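Local coordinates for Galactose/lactose metabolism regulatory protein GAL80 (Saccharomyces cerevisiae, PDB 3BTV) that represses the galactose and lactose metabolic genes by binding the activator GAL4 and blocking its transcriptional activation when no inducing sugar is present, at residues Leu110-Asn116 with Ala141-Arg145; Leu162-Glu166 with Gly396-Glu400; Gln391-Gln395 with Thr404-Ile410. The protein carries 1 engineered substitution. All blocks are in the same frame, centred on the assembly; numbering follows the deposited sequence.

Contact 1: residues Leu110-Asn116 with Ala141-Arg145; sequences LEFSKNN and AAAER
Two neighbouring helices of the Rossmann-fold domain, 102-112 and 132-143, meet here at their C-terminal ends, each leading into one of the last two strands of the parallel sheet. The closest CA pair is Leu-110 with Ala-142, at 6.8 Å. Leu-110 (m, t) points toward the second segment; its CD1 lies 3.7 Å from CB of Ala-141 and 4.2 Å from CB of Ala-142, while CD2 rests 3.7 Å from CG of Arg-145. Glu-144 is the first residue to leave helical phi/psi, and Arg-145 follows at -103/-23. The Arg-145 side chain (t, p, t) crosses to Ser-113 in the other segment. There NE donates to OG of Ser-113 (2.7 Å), and NH2 donates to the backbone O of Ser-113 (3.0 Å, 158°). That same carbonyl O also accepts from N of Asn-116 (2.9 Å). The side-chain amide of Asn-116 is satisfied elsewhere, ND2 donating to O of Ile-90 and OD1 accepting from N of Asn-118. A weak third bond, from Arg-145 NH2 to Ser-113 OG, spans 3.2 Å at 122°.

Contact 2: residues Leu162-Glu166 with Gly396-Glu400; sequences LRAKE and GFDFE
A cation-pi and CH-pi contact of Lys-165 with Phe-399 joins helix 159-169, in the C-terminal Gal80p family region, to the irregular segment 396-400 before helix 405-424. The nearest CA atoms are those of Leu-162 and Phe-399, 7.8 Å apart, and 256 Å² is buried in total. Along the helix, Leu-162 (m, t) comes first: its CD2 lies 4.1 Å from CD2 of Phe-399, and its O, which accepts from N of Glu-166 (2.9 Å), sits near the plane of that ring at its edge, 4.1 Å from CE2. One helical turn on, Lys-165 points toward the loop and gives the largest share from the helix side (77 Å²), against 105 Å² for Phe-399 across from it. Its chain is extended through chi3 (t, t, t) and turns at chi4 (p), passing over one face of the Phe-399 ring. CE stands 3.8 Å from the Phe-399 ring centroid and 7° off the normal, the CH-pi contact; NZ, 4.9 Å from that centroid and 11° off the normal, adds the cation-pi interaction. The ammonium also bonds to O of Tyr-223, and Tyr-223 OH binds O of Asp-398, so the same tyrosine holds both segments. Glu-166 lays its CG 3.5 Å from CE2 of Phe-399. Gly-396 begins the segment at phi/psi 61/-130, followed by Phe-397 at -99/11, whose carbonyl receives the lysine: NZ of Lys-165 donates to O of Phe-397 at 2.7 Å.

Contact 3: residues Gln391-Gln395 with Thr404-Ile410; sequences QFVMQ and TLMDALI
A capping box starts helix 405-424, and the irregular segment 391-395 is laid over that helix end. Thr-404, the N-cap residue (-117/-179, chi1 p), accepts at OG1 from N of Met-406 (3.0 Å), while OD2 of Asp-407 (chi1 m) accepts from N of Thr-404 (2.8 Å). Both also hold the incoming loop: OG1 of Thr-404 donates to O of Val-393 (2.7 Å), and N of Gln-395 to OD2 of Asp-407 (2.9 Å, 161°). Met-394, its CA 5.4 Å from that of Thr-404, is the main bump: its side chain (p, t, m) lies in the hollow between Met-406, Asp-407 and Ile-410, reaching the second helical turn. Its CB is 3.9 Å from CG of Met-406, and its terminal CE is 3.4 Å from CD1 of Ile-410 and 3.7 Å from OD1 of Asp-407. Beside it, the Val-393 methyl CG1 rests more loosely on CG of Met-406 (4.2 Å). Beyond the cap, the methyl CG2 of Thr-404 abuts CE2 of Phe-392 at 3.6 Å; the Phe-392 ring also meets Phe-402 and, edge-to-face, Phe-378. Around this helix start, Tyr-139 of helix 132-143 touches Val-393, Leu-405 and Met-406, while strand 148-152 lies against Thr-404 and Ala-408.

Overall arrangement
From the N terminus, contact 1 comes first: it closes a 24-residue link containing strand 121-125 and is complete before the others open. Contact 2 then spans 229 residues, bringing helix 159-169 against the loop before helix 405-424. Contact 3 is short-range, closing eight residues, and crosses contact 2, since 396-400 lies between 391-395 and 404-410 while 162-166 lies before both. These two adjoin: NE2 of Gln-395 is 3.1 Å from O of Glu-400, and OD1 of Asp-407 is 3.2 Å from N of Gly-396, both probable hydrogen bonds. Contact 3 also packs on contact 1, with Leu-405 CD2 4.0 Å from Ala-142 CB, linking the Rossmann domain to the late helix 405-424. Contacts 1 and 2 do not touch; their centres are 31 Å apart.

Contact 1: residues Leu110-Asn116 with Ala141-Arg145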
ATOM      1  N   LEU B 110     -30.727 -15.264 -24.042  1.00 78.17           N
ATOM      2  CA  LEU B 110     -30.056 -14.952 -25.298  1.00 73.14           C
ATOM      3  C   LEU B 110     -30.519 -15.896 -26.399  1.00 84.43           C
ATOM      4  O   LEU B 110     -30.627 -15.505 -27.562  1.00101.26           O
ATOM      5  CB  LEU B 110     -28.541 -15.042 -25.139  1.00 71.24           C
ATOM      6  CG  LEU B 110     -27.849 -13.785 -24.624  1.00 78.89           C
ATOM      7  CD1 LEU B 110     -26.409 -14.086 -24.285  1.00 71.50           C
ATOM      8  CD2 LEU B 110     -27.947 -12.664 -25.659  1.00 79.03           C
ATOM      9  N   GLU B 111     -30.797 -17.141 -26.031  1.00 85.13           N
ATOM     10  CA  GLU B 111     -31.256 -18.118 -27.010  1.00 81.18           C
ATOM     11  C   GLU B 111     -32.657 -17.790 -27.515  1.00 92.77           C
ATOM     12  O   GLU B 111     -32.886 -17.754 -28.723  1.00102.66           O
ATOM     13  CB  GLU B 111     -31.193 -19.537 -26.446  1.00 91.56           C
ATOM     14  CG  GLU B 111     -31.389 -20.622 -27.496  1.00 94.55           C
ATOM     15  CD  GLU B 111     -30.273 -20.648 -28.529  1.00113.39           C
ATOM     16  OE1 GLU B 111     -29.301 -19.877 -28.374  1.00121.54           O
ATOM     17  OE2 GLU B 111     -30.365 -21.440 -29.493  1.00124.34           O
ATOM     18  N   PHE B 112     -33.592 -17.550 -26.595  1.00101.04           N
ATOM     19  CA  PHE B 112     -34.954 -17.173 -26.978  1.00100.14           C
ATOM     20  C   PHE B 112     -34.929 -15.820 -27.682  1.00 85.54           C
ATOM     21  O   PHE B 112     -35.787 -15.513 -28.508  1.00101.10           O
ATOM     22  CB  PHE B 112     -35.869 -17.089 -25.752  1.00112.19           C
ATOM     23  CG  PHE B 112     -36.022 -18.388 -25.006  1.00120.58           C
ATOM     24  CD1 PHE B 112     -35.574 -18.507 -23.698  1.00108.88           C
ATOM     25  CD2 PHE B 112     -36.625 -19.484 -25.607  1.00119.59           C
ATOM     26  CE1 PHE B 112     -35.717 -19.698 -23.005  1.00114.48           C
ATOM     27  CE2 PHE B 112     -36.771 -20.677 -24.922  1.00111.06           C
ATOM     28  CZ  PHE B 112     -36.318 -20.785 -23.620  1.00113.89           C
ATOM     29  N   SER B 113     -33.932 -15.013 -27.328  1.00 85.62           N
ATOM     30  CA  SER B 113     -33.746 -13.685 -27.903  1.00 79.01           C
ATOM     31  C   SER B 113     -33.775 -13.702 -29.426  1.00101.98           C
ATOM     32  O   SER B 113     -34.051 -12.684 -30.065  1.00 93.97           O
ATOM     33  CB  SER B 113     -32.409 -13.108 -27.439  1.00 80.79           C
ATOM     34  OG  SER B 113     -31.918 -12.157 -28.369  1.00109.20           O
ATOM     35  N   LYS B 114     -33.475 -14.859 -30.003  1.00101.01           N
ATOM     36  CA  LYS B 114     -33.340 -14.965 -31.448  1.00106.86           C
ATOM     37  C   LYS B 114     -34.657 -14.702 -32.170  1.00 99.80           C
ATOM     38  O   LYS B 114     -34.662 -14.385 -33.358  1.00104.97           O
ATOM     39  CB  LYS B 114     -32.725 -16.314 -31.834  1.00107.51           C
ATOM     40  CG  LYS B 114     -31.344 -16.517 -31.211  1.00104.34           C
ATOM     41  CD  LYS B 114     -30.610 -17.730 -31.766  1.00116.34           C
ATOM     42  CE  LYS B 114     -29.165 -17.754 -31.268  1.00111.92           C
ATOM     43  NZ  LYS B 114     -28.417 -18.953 -31.741  1.00119.26           N
ATOM     44  N   ASN B 115     -35.765 -14.802 -31.438  1.00109.60           N
ATOM     45  CA  ASN B 115     -37.096 -14.546 -31.992  1.00 98.29           C
ATOM     46  C   ASN B 115     -37.459 -13.061 -31.974  1.00104.61           C
ATOM     47  O   ASN B 115     -38.566 -12.674 -32.360  1.00113.55           O
ATOM     48  CB  ASN B 115     -38.161 -15.342 -31.228  1.00 98.91           C
ATOM     49  CG  ASN B 115     -37.855 -16.825 -31.173  1.00123.81           C
ATOM     50  OD1 ASN B 115     -38.408 -17.553 -30.349  1.00130.87           O
ATOM     51  ND2 ASN B 115     -36.968 -17.280 -32.051  1.00133.36           N
ATOM     52  N   ASN B 116     -36.527 -12.236 -31.510  1.00 92.01           N
ATOM     53  CA  ASN B 116     -36.722 -10.791 -31.487  1.00 90.89           C
ATOM     54  C   ASN B 116     -35.762 -10.078 -32.431  1.00 92.64           C
ATOM     55  O   ASN B 116     -34.612  -9.824 -32.079  1.00100.62           O
ATOM     56  CB  ASN B 116     -36.548 -10.243 -30.071  1.00 99.09           C
ATOM     57  CG  ASN B 116     -36.826  -8.752 -29.984  1.00105.71           C
ATOM     58  OD1 ASN B 116     -37.182  -8.112 -30.974  1.00109.19           O
ATOM     59  ND2 ASN B 116     -36.669  -8.194 -28.788  1.00107.20           N
ATOM     60  N   ALA B 141     -21.833 -16.173 -25.944  1.00 74.68           N
ATOM     61  CA  ALA B 141     -23.237 -16.233 -26.352  1.00 74.49           C
ATOM     62  C   ALA B 141     -23.776 -14.859 -26.772  1.00 76.71           C
ATOM     63  O   ALA B 141     -24.560 -14.752 -27.716  1.00 81.96           O
ATOM     64  CB  ALA B 141     -24.098 -16.841 -25.248  1.00 80.69           C
ATOM     65  N   ALA B 142     -23.359 -13.805 -26.075  1.00 76.97           N
ATOM     66  CA  ALA B 142     -23.796 -12.460 -26.432  1.00 75.95           C
ATOM     67  C   ALA B 142     -23.215 -12.058 -27.782  1.00 77.47           C
ATOM     68  O   ALA B 142     -23.919 -11.551 -28.651  1.00 82.72           O
ATOM     69  CB  ALA B 142     -23.383 -11.457 -25.362  1.00 62.44           C
ATOM     70  N   ALA B 143     -21.920 -12.287 -27.947  1.00 74.82           N
ATOM     71  CA  ALA B 143     -21.236 -11.942 -29.186  1.00 78.14           C
ATOM     72  C   ALA B 143     -21.832 -12.693 -30.374  1.00 80.69           C
ATOM     73  O   ALA B 143     -22.146 -12.090 -31.400  1.00 99.62           O
ATOM     74  CB  ALA B 143     -19.739 -12.210 -29.059  1.00 73.71           C
ATOM     75  N   GLU B 144     -22.010 -14.004 -30.235  1.00 93.14           N
ATOM     76  CA  GLU B 144     -22.620 -14.788 -31.307  1.00 94.61           C
ATOM     77  C   GLU B 144     -24.112 -14.490 -31.425  1.00 87.92           C
ATOM     78  O   GLU B 144     -24.832 -15.145 -32.175  1.00 99.32           O
ATOM     79  CB  GLU B 144     -22.372 -16.291 -31.116  1.00118.60           C
ATOM     80  CG  GLU B 144     -22.931 -16.877 -29.829  1.00147.81           C
ATOM     81  CD  GLU B 144     -22.572 -18.343 -29.654  1.00163.29           C
ATOM     82  OE1 GLU B 144     -22.871 -19.141 -30.565  1.00169.14           O
ATOM     83  OE2 GLU B 144     -21.992 -18.700 -28.606  1.00168.73           O
ATOM     84  N   ARG B 145     -24.568 -13.493 -30.676  1.00 92.92           N
ATOM     85  CA  ARG B 145     -25.950 -13.041 -30.764  1.00 98.29           C
ATOM     86  C   ARG B 145     -26.020 -11.739 -31.555  1.00 85.47           C
ATOM     87  O   ARG B 145     -27.063 -11.384 -32.096  1.00 86.91           O
ATOM     88  CB  ARG B 145     -26.554 -12.848 -29.368  1.00 99.31           C
ATOM     89  CG  ARG B 145     -27.989 -12.332 -29.380  1.00 85.95           C
ATOM     90  CD  ARG B 145     -28.876 -13.189 -30.277  1.00 78.02           C
ATOM     91  NE  ARG B 145     -30.215 -12.622 -30.419  1.00 90.42           N
ATOM     92  CZ  ARG B 145     -30.563 -11.727 -31.340  1.00 95.74           C
ATOM     93  NH1 ARG B 145     -29.665 -11.283 -32.207  1.00 83.90           N
ATOM     94  NH2 ARG B 145     -31.811 -11.277 -31.393  1.00 91.03           N
TER

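Contact 2: residues Leu162-Glu166 with Gly396-Glu400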
ATOM      1  N   LEU B 162     -14.384  11.272 -14.587  1.00 30.25           N
ATOM      2  CA  LEU B 162     -14.156  11.875 -15.898  1.00 40.89           C
ATOM      3  C   LEU B 162     -13.265  13.118 -15.801  1.00 38.59           C
ATOM      4  O   LEU B 162     -12.391  13.317 -16.634  1.00 40.48           O
ATOM      5  CB  LEU B 162     -15.490  12.208 -16.574  1.00 46.08           C
ATOM      6  CG  LEU B 162     -16.245  10.941 -16.986  1.00 50.70           C
ATOM      7  CD1 LEU B 162     -17.659  11.280 -17.401  1.00 54.49           C
ATOM      8  CD2 LEU B 162     -15.489  10.236 -18.108  1.00 41.61           C
ATOM      9  N   ARG B 163     -13.479  13.946 -14.778  1.00 40.86           N
ATOM     10  CA  ARG B 163     -12.614  15.113 -14.561  1.00 37.16           C
ATOM     11  C   ARG B 163     -11.165  14.666 -14.314  1.00 35.66           C
ATOM     12  O   ARG B 163     -10.230  15.202 -14.906  1.00 39.30           O
ATOM     13  CB  ARG B 163     -13.111  15.969 -13.388  1.00 34.08           C
ATOM     14  CG  ARG B 163     -14.267  16.914 -13.733  1.00 82.65           C
ATOM     15  CD  ARG B 163     -13.780  18.318 -14.122  1.00113.64           C
ATOM     16  NE  ARG B 163     -14.881  19.282 -14.232  1.00131.18           N
ATOM     17  CZ  ARG B 163     -14.729  20.606 -14.298  1.00120.98           C
ATOM     18  NH1 ARG B 163     -13.517  21.146 -14.260  1.00111.13           N
ATOM     19  NH2 ARG B 163     -15.792  21.395 -14.397  1.00111.25           N
ATOM     20  N   ALA B 164     -10.974  13.669 -13.458  1.00 34.01           N
ATOM     21  CA  ALA B 164      -9.615  13.164 -13.214  1.00 31.94           C
ATOM     22  C   ALA B 164      -8.965  12.640 -14.507  1.00 32.57           C
ATOM     23  O   ALA B 164      -7.789  12.946 -14.815  1.00 33.93           O
ATOM     24  CB  ALA B 164      -9.627  12.099 -12.145  1.00 33.25           C
ATOM     25  N   LYS B 165      -9.732  11.854 -15.262  1.00 31.52           N
ATOM     26  CA  LYS B 165      -9.249  11.291 -16.524  1.00 30.82           C
ATOM     27  C   LYS B 165      -8.826  12.414 -17.475  1.00 38.63           C
ATOM     28  O   LYS B 165      -7.795  12.322 -18.142  1.00 37.31           O
ATOM     29  CB  LYS B 165     -10.338  10.455 -17.194  1.00 37.32           C
ATOM     30  CG  LYS B 165      -9.883   9.716 -18.482  1.00 31.37           C
ATOM     31  CD  LYS B 165     -10.993   8.766 -18.961  1.00 36.13           C
ATOM     32  CE  LYS B 165     -10.732   8.183 -20.347  1.00 32.93           C
ATOM     33  NZ  LYS B 165      -9.467   7.427 -20.444  1.00 39.78           N
ATOM     34  N   GLU B 166      -9.645  13.466 -17.540  1.00 37.38           N
ATOM     35  CA  GLU B 166      -9.372  14.594 -18.428  1.00 47.69           C
ATOM     36  C   GLU B 166      -8.069  15.264 -18.027  1.00 43.49           C
ATOM     37  O   GLU B 166      -7.210  15.499 -18.872  1.00 41.33           O
ATOM     38  CB  GLU B 166     -10.520  15.613 -18.409  1.00 42.66           C
ATOM     39  CG  GLU B 166     -11.781  15.112 -19.103  1.00 66.58           C
ATOM     40  CD  GLU B 166     -12.979  16.038 -18.927  1.00 87.25           C
ATOM     41  OE1 GLU B 166     -12.845  17.077 -18.242  1.00 83.29           O
ATOM     42  OE2 GLU B 166     -14.060  15.719 -19.469  1.00 82.76           O
ATOM     43  N   GLY B 396     -12.970   0.520 -23.836  1.00 51.62           N
ATOM     44  CA  GLY B 396     -11.551   0.634 -23.585  1.00 49.15           C
ATOM     45  C   GLY B 396     -11.280   1.850 -22.724  1.00 48.42           C
ATOM     46  O   GLY B 396     -11.918   2.044 -21.695  1.00 52.48           O
ATOM     47  N   PHE B 397     -10.336   2.674 -23.155  1.00 41.45           N
ATOM     48  CA  PHE B 397     -10.006   3.893 -22.446  1.00 39.91           C
ATOM     49  C   PHE B 397     -10.666   5.126 -23.063  1.00 47.15           C
ATOM     50  O   PHE B 397     -10.331   6.253 -22.712  1.00 48.17           O
ATOM     51  CB  PHE B 397      -8.501   4.085 -22.413  1.00 40.55           C
ATOM     52  CG  PHE B 397      -7.766   2.917 -21.846  1.00 58.99           C
ATOM     53  CD1 PHE B 397      -8.243   2.267 -20.720  1.00 48.99           C
ATOM     54  CD2 PHE B 397      -6.596   2.468 -22.433  1.00 57.44           C
ATOM     55  CE1 PHE B 397      -7.569   1.188 -20.190  1.00 46.14           C
ATOM     56  CE2 PHE B 397      -5.909   1.389 -21.904  1.00 58.75           C
ATOM     57  CZ  PHE B 397      -6.395   0.750 -20.785  1.00 47.43           C
ATOM     58  N   ASP B 398     -11.593   4.909 -23.988  1.00 45.34           N
ATOM     59  CA  ASP B 398     -12.277   6.021 -24.641  1.00 42.99           C
ATOM     60  C   ASP B 398     -13.185   6.779 -23.690  1.00 53.81           C
ATOM     61  O   ASP B 398     -13.867   6.172 -22.868  1.00 47.64           O
ATOM     62  CB  ASP B 398     -13.137   5.516 -25.795  1.00 51.96           C
ATOM     63  CG  ASP B 398     -12.322   5.152 -27.013  1.00 75.32           C
ATOM     64  OD1 ASP B 398     -11.170   5.625 -27.120  1.00 60.62           O
ATOM     65  OD2 ASP B 398     -12.842   4.389 -27.861  1.00 84.76           O
ATOM     66  N   PHE B 399     -13.213   8.103 -23.827  1.00 46.69           N
ATOM     67  CA  PHE B 399     -14.185   8.928 -23.110  1.00 43.33           C
ATOM     68  C   PHE B 399     -15.583   8.576 -23.609  1.00 47.74           C
ATOM     69  O   PHE B 399     -16.552   8.582 -22.849  1.00 57.63           O
ATOM     70  CB  PHE B 399     -13.931  10.426 -23.355  1.00 44.63           C
ATOM     71  CG  PHE B 399     -12.806  11.005 -22.543  1.00 51.91           C
ATOM     72  CD1 PHE B 399     -11.569  11.248 -23.123  1.00 40.32           C
ATOM     73  CD2 PHE B 399     -12.994  11.339 -21.214  1.00 48.14           C
ATOM     74  CE1 PHE B 399     -10.530  11.787 -22.389  1.00 48.13           C
ATOM     75  CE2 PHE B 399     -11.955  11.879 -20.467  1.00 39.83           C
ATOM     76  CZ  PHE B 399     -10.726  12.103 -21.055  1.00 46.38           C
ATOM     77  N   GLU B 400     -15.650   8.249 -24.900  1.00 66.41           N
ATOM     78  CA  GLU B 400     -16.891   7.990 -25.630  1.00 65.81           C
ATOM     79  C   GLU B 400     -17.534   6.662 -25.310  1.00 60.01           C
ATOM     80  O   GLU B 400     -16.869   5.710 -24.906  1.00 63.16           O
ATOM     81  CB  GLU B 400     -16.615   7.995 -27.137  1.00 97.78           C
ATOM     82  CG  GLU B 400     -16.576   9.365 -27.755  1.00141.39           C
ATOM     83  CD  GLU B 400     -15.950  10.379 -26.831  1.00180.45           C
ATOM     84  OE1 GLU B 400     -16.632  11.372 -26.504  1.00191.10           O
ATOM     85  OE2 GLU B 400     -14.788  10.170 -26.414  1.00194.07           O
TER

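Contact 3: residues Gln391-Gln395 with Thr404-Ile410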
ATOM      1  N   GLN B 391     -22.436  -0.065 -33.414  1.00 81.99           N
ATOM      2  CA  GLN B 391     -21.906  -1.099 -32.544  1.00 79.67           C
ATOM      3  C   GLN B 391     -20.388  -1.081 -32.424  1.00 80.85           C
ATOM      4  O   GLN B 391     -19.673  -0.985 -33.421  1.00 94.20           O
ATOM      5  CB  GLN B 391     -22.374  -2.465 -33.032  1.00 81.81           C
ATOM      6  CG  GLN B 391     -22.170  -3.580 -32.039  1.00105.16           C
ATOM      7  CD  GLN B 391     -23.210  -4.659 -32.196  1.00117.88           C
ATOM      8  OE1 GLN B 391     -24.176  -4.503 -32.952  1.00 85.05           O
ATOM      9  NE2 GLN B 391     -23.031  -5.761 -31.475  1.00128.63           N
ATOM     10  N   PHE B 392     -19.911  -1.186 -31.188  1.00 70.06           N
ATOM     11  CA  PHE B 392     -18.484  -1.230 -30.899  1.00 63.75           C
ATOM     12  C   PHE B 392     -18.208  -2.322 -29.880  1.00 63.79           C
ATOM     13  O   PHE B 392     -19.064  -2.641 -29.051  1.00 76.84           O
ATOM     14  CB  PHE B 392     -17.987   0.125 -30.391  1.00 69.09           C
ATOM     15  CG  PHE B 392     -18.702   0.614 -29.159  1.00 75.32           C
ATOM     16  CD1 PHE B 392     -19.852   1.378 -29.269  1.00 68.12           C
ATOM     17  CD2 PHE B 392     -18.218   0.320 -27.892  1.00 72.88           C
ATOM     18  CE1 PHE B 392     -20.515   1.837 -28.139  1.00 72.69           C
ATOM     19  CE2 PHE B 392     -18.875   0.776 -26.753  1.00 60.98           C
ATOM     20  CZ  PHE B 392     -20.026   1.535 -26.879  1.00 73.05           C
ATOM     21  N   VAL B 393     -17.013  -2.897 -29.956  1.00 71.28           N
ATOM     22  CA  VAL B 393     -16.641  -4.037 -29.123  1.00 67.16           C
ATOM     23  C   VAL B 393     -16.450  -3.665 -27.654  1.00 52.08           C
ATOM     24  O   VAL B 393     -16.883  -4.385 -26.757  1.00 73.88           O
ATOM     25  CB  VAL B 393     -15.345  -4.708 -29.636  1.00 70.22           C
ATOM     26  CG1 VAL B 393     -14.957  -5.873 -28.743  1.00 76.68           C
ATOM     27  CG2 VAL B 393     -15.526  -5.185 -31.069  1.00 79.43           C
ATOM     28  N   MET B 394     -15.795  -2.540 -27.411  1.00 60.41           N
ATOM     29  CA  MET B 394     -15.457  -2.158 -26.048  1.00 55.69           C
ATOM     30  C   MET B 394     -15.187  -0.669 -25.953  1.00 66.59           C
ATOM     31  O   MET B 394     -14.756  -0.040 -26.921  1.00 58.13           O
ATOM     32  CB  MET B 394     -14.217  -2.923 -25.581  1.00 67.25           C
ATOM     33  CG  MET B 394     -12.967  -2.646 -26.417  1.00 52.58           C
ATOM     34  SD  MET B 394     -11.595  -3.754 -25.989  1.00 71.39           S
ATOM     35  CE  MET B 394     -11.277  -3.206 -24.311  1.00 68.49           C
ATOM     36  N   GLN B 395     -15.424  -0.105 -24.776  1.00 51.67           N
ATOM     37  CA  GLN B 395     -15.139   1.298 -24.577  1.00 49.59           C
ATOM     38  C   GLN B 395     -13.631   1.476 -24.476  1.00 53.29           C
ATOM     39  O   GLN B 395     -13.077   2.442 -24.992  1.00 55.48           O
ATOM     40  CB  GLN B 395     -15.822   1.834 -23.321  1.00 50.02           C
ATOM     41  CG  GLN B 395     -15.582   3.320 -23.120  1.00 35.86           C
ATOM     42  CD  GLN B 395     -16.147   3.824 -21.826  1.00 52.04           C
ATOM     43  OE1 GLN B 395     -16.110   3.126 -20.816  1.00 48.74           O
ATOM     44  NE2 GLN B 395     -16.658   5.054 -21.836  1.00 53.87           N
ATOM     45  N   THR B 404     -18.705  -2.250 -22.150  1.00 59.75           N
ATOM     46  CA  THR B 404     -19.471  -3.357 -22.679  1.00 46.52           C
ATOM     47  C   THR B 404     -19.103  -4.630 -21.939  1.00 46.63           C
ATOM     48  O   THR B 404     -18.262  -4.623 -21.044  1.00 49.91           O
ATOM     49  CB  THR B 404     -19.123  -3.578 -24.155  1.00 58.76           C
ATOM     50  OG1 THR B 404     -17.796  -4.115 -24.247  1.00 55.52           O
ATOM     51  CG2 THR B 404     -19.174  -2.264 -24.904  1.00 54.88           C
ATOM     52  N   LEU B 405     -19.718  -5.735 -22.340  1.00 53.63           N
ATOM     53  CA  LEU B 405     -19.381  -7.032 -21.767  1.00 49.54           C
ATOM     54  C   LEU B 405     -17.911  -7.420 -22.004  1.00 62.91           C
ATOM     55  O   LEU B 405     -17.350  -8.227 -21.261  1.00 59.81           O
ATOM     56  CB  LEU B 405     -20.330  -8.110 -22.297  1.00 58.46           C
ATOM     57  CG  LEU B 405     -21.500  -8.485 -21.379  1.00 70.50           C
ATOM     58  CD1 LEU B 405     -22.054  -7.283 -20.607  1.00 57.14           C
ATOM     59  CD2 LEU B 405     -22.598  -9.178 -22.171  1.00 60.90           C
ATOM     60  N   MET B 406     -17.282  -6.845 -23.026  1.00 51.96           N
ATOM     61  CA  MET B 406     -15.860  -7.096 -23.226  1.00 46.03           C
ATOM     62  C   MET B 406     -15.030  -6.416 -22.136  1.00 44.99           C
ATOM     63  O   MET B 406     -14.053  -6.974 -21.639  1.00 54.03           O
ATOM     64  CB  MET B 406     -15.397  -6.612 -24.594  1.00 55.05           C
ATOM     65  CG  MET B 406     -13.895  -6.768 -24.773  1.00 57.14           C
ATOM     66  SD  MET B 406     -13.385  -8.483 -24.509  1.00 71.06           S
ATOM     67  CE  MET B 406     -13.919  -9.246 -26.008  1.00 58.85           C
ATOM     68  N   ASP B 407     -15.410  -5.196 -21.781  1.00 43.62           N
ATOM     69  CA  ASP B 407     -14.771  -4.513 -20.662  1.00 44.52           C
ATOM     70  C   ASP B 407     -14.984  -5.328 -19.389  1.00 43.75           C
ATOM     71  O   ASP B 407     -14.081  -5.474 -18.576  1.00 48.97           O
ATOM     72  CB  ASP B 407     -15.321  -3.096 -20.513  1.00 47.80           C
ATOM     73  CG  ASP B 407     -14.979  -2.210 -21.704  1.00 63.56           C
ATOM     74  OD1 ASP B 407     -13.781  -1.938 -21.925  1.00 53.81           O
ATOM     75  OD2 ASP B 407     -15.910  -1.785 -22.426  1.00 49.88           O
ATOM     76  N   ALA B 408     -16.185  -5.869 -19.222  1.00 46.22           N
ATOM     77  CA  ALA B 408     -16.471  -6.752 -18.090  1.00 50.48           C
ATOM     78  C   ALA B 408     -15.559  -7.975 -18.109  1.00 55.12           C
ATOM     79  O   ALA B 408     -14.991  -8.354 -17.089  1.00 50.16           O
ATOM     80  CB  ALA B 408     -17.939  -7.198 -18.108  1.00 49.07           C
ATOM     81  N   LEU B 409     -15.425  -8.589 -19.279  1.00 56.02           N
ATOM     82  CA  LEU B 409     -14.642  -9.818 -19.417  1.00 42.88           C
ATOM     83  C   LEU B 409     -13.184  -9.585 -19.012  1.00 44.16           C
ATOM     84  O   LEU B 409     -12.612 -10.340 -18.229  1.00 56.04           O
ATOM     85  CB  LEU B 409     -14.740 -10.332 -20.854  1.00 53.03           C
ATOM     86  CG  LEU B 409     -14.097 -11.683 -21.157  1.00 61.90           C
ATOM     87  CD1 LEU B 409     -14.682 -12.754 -20.257  1.00 59.24           C
ATOM     88  CD2 LEU B 409     -14.301 -12.024 -22.628  1.00 58.56           C
ATOM     89  N   ILE B 410     -12.599  -8.510 -19.523  1.00 47.15           N
ATOM     90  CA  ILE B 410     -11.231  -8.154 -19.188  1.00 42.69           C
ATOM     91  C   ILE B 410     -11.069  -7.955 -17.670  1.00 50.21           C
ATOM     92  O   ILE B 410     -10.090  -8.399 -17.068  1.00 51.80           O
ATOM     93  CB  ILE B 410     -10.805  -6.896 -19.965  1.00 48.97           C
ATOM     94  CG1 ILE B 410     -10.681  -7.221 -21.458  1.00 56.49           C
ATOM     95  CG2 ILE B 410      -9.513  -6.299 -19.385  1.00 49.23           C
ATOM     96  CD1 ILE B 410     -10.730  -5.994 -22.358  1.00 56.29           C
TER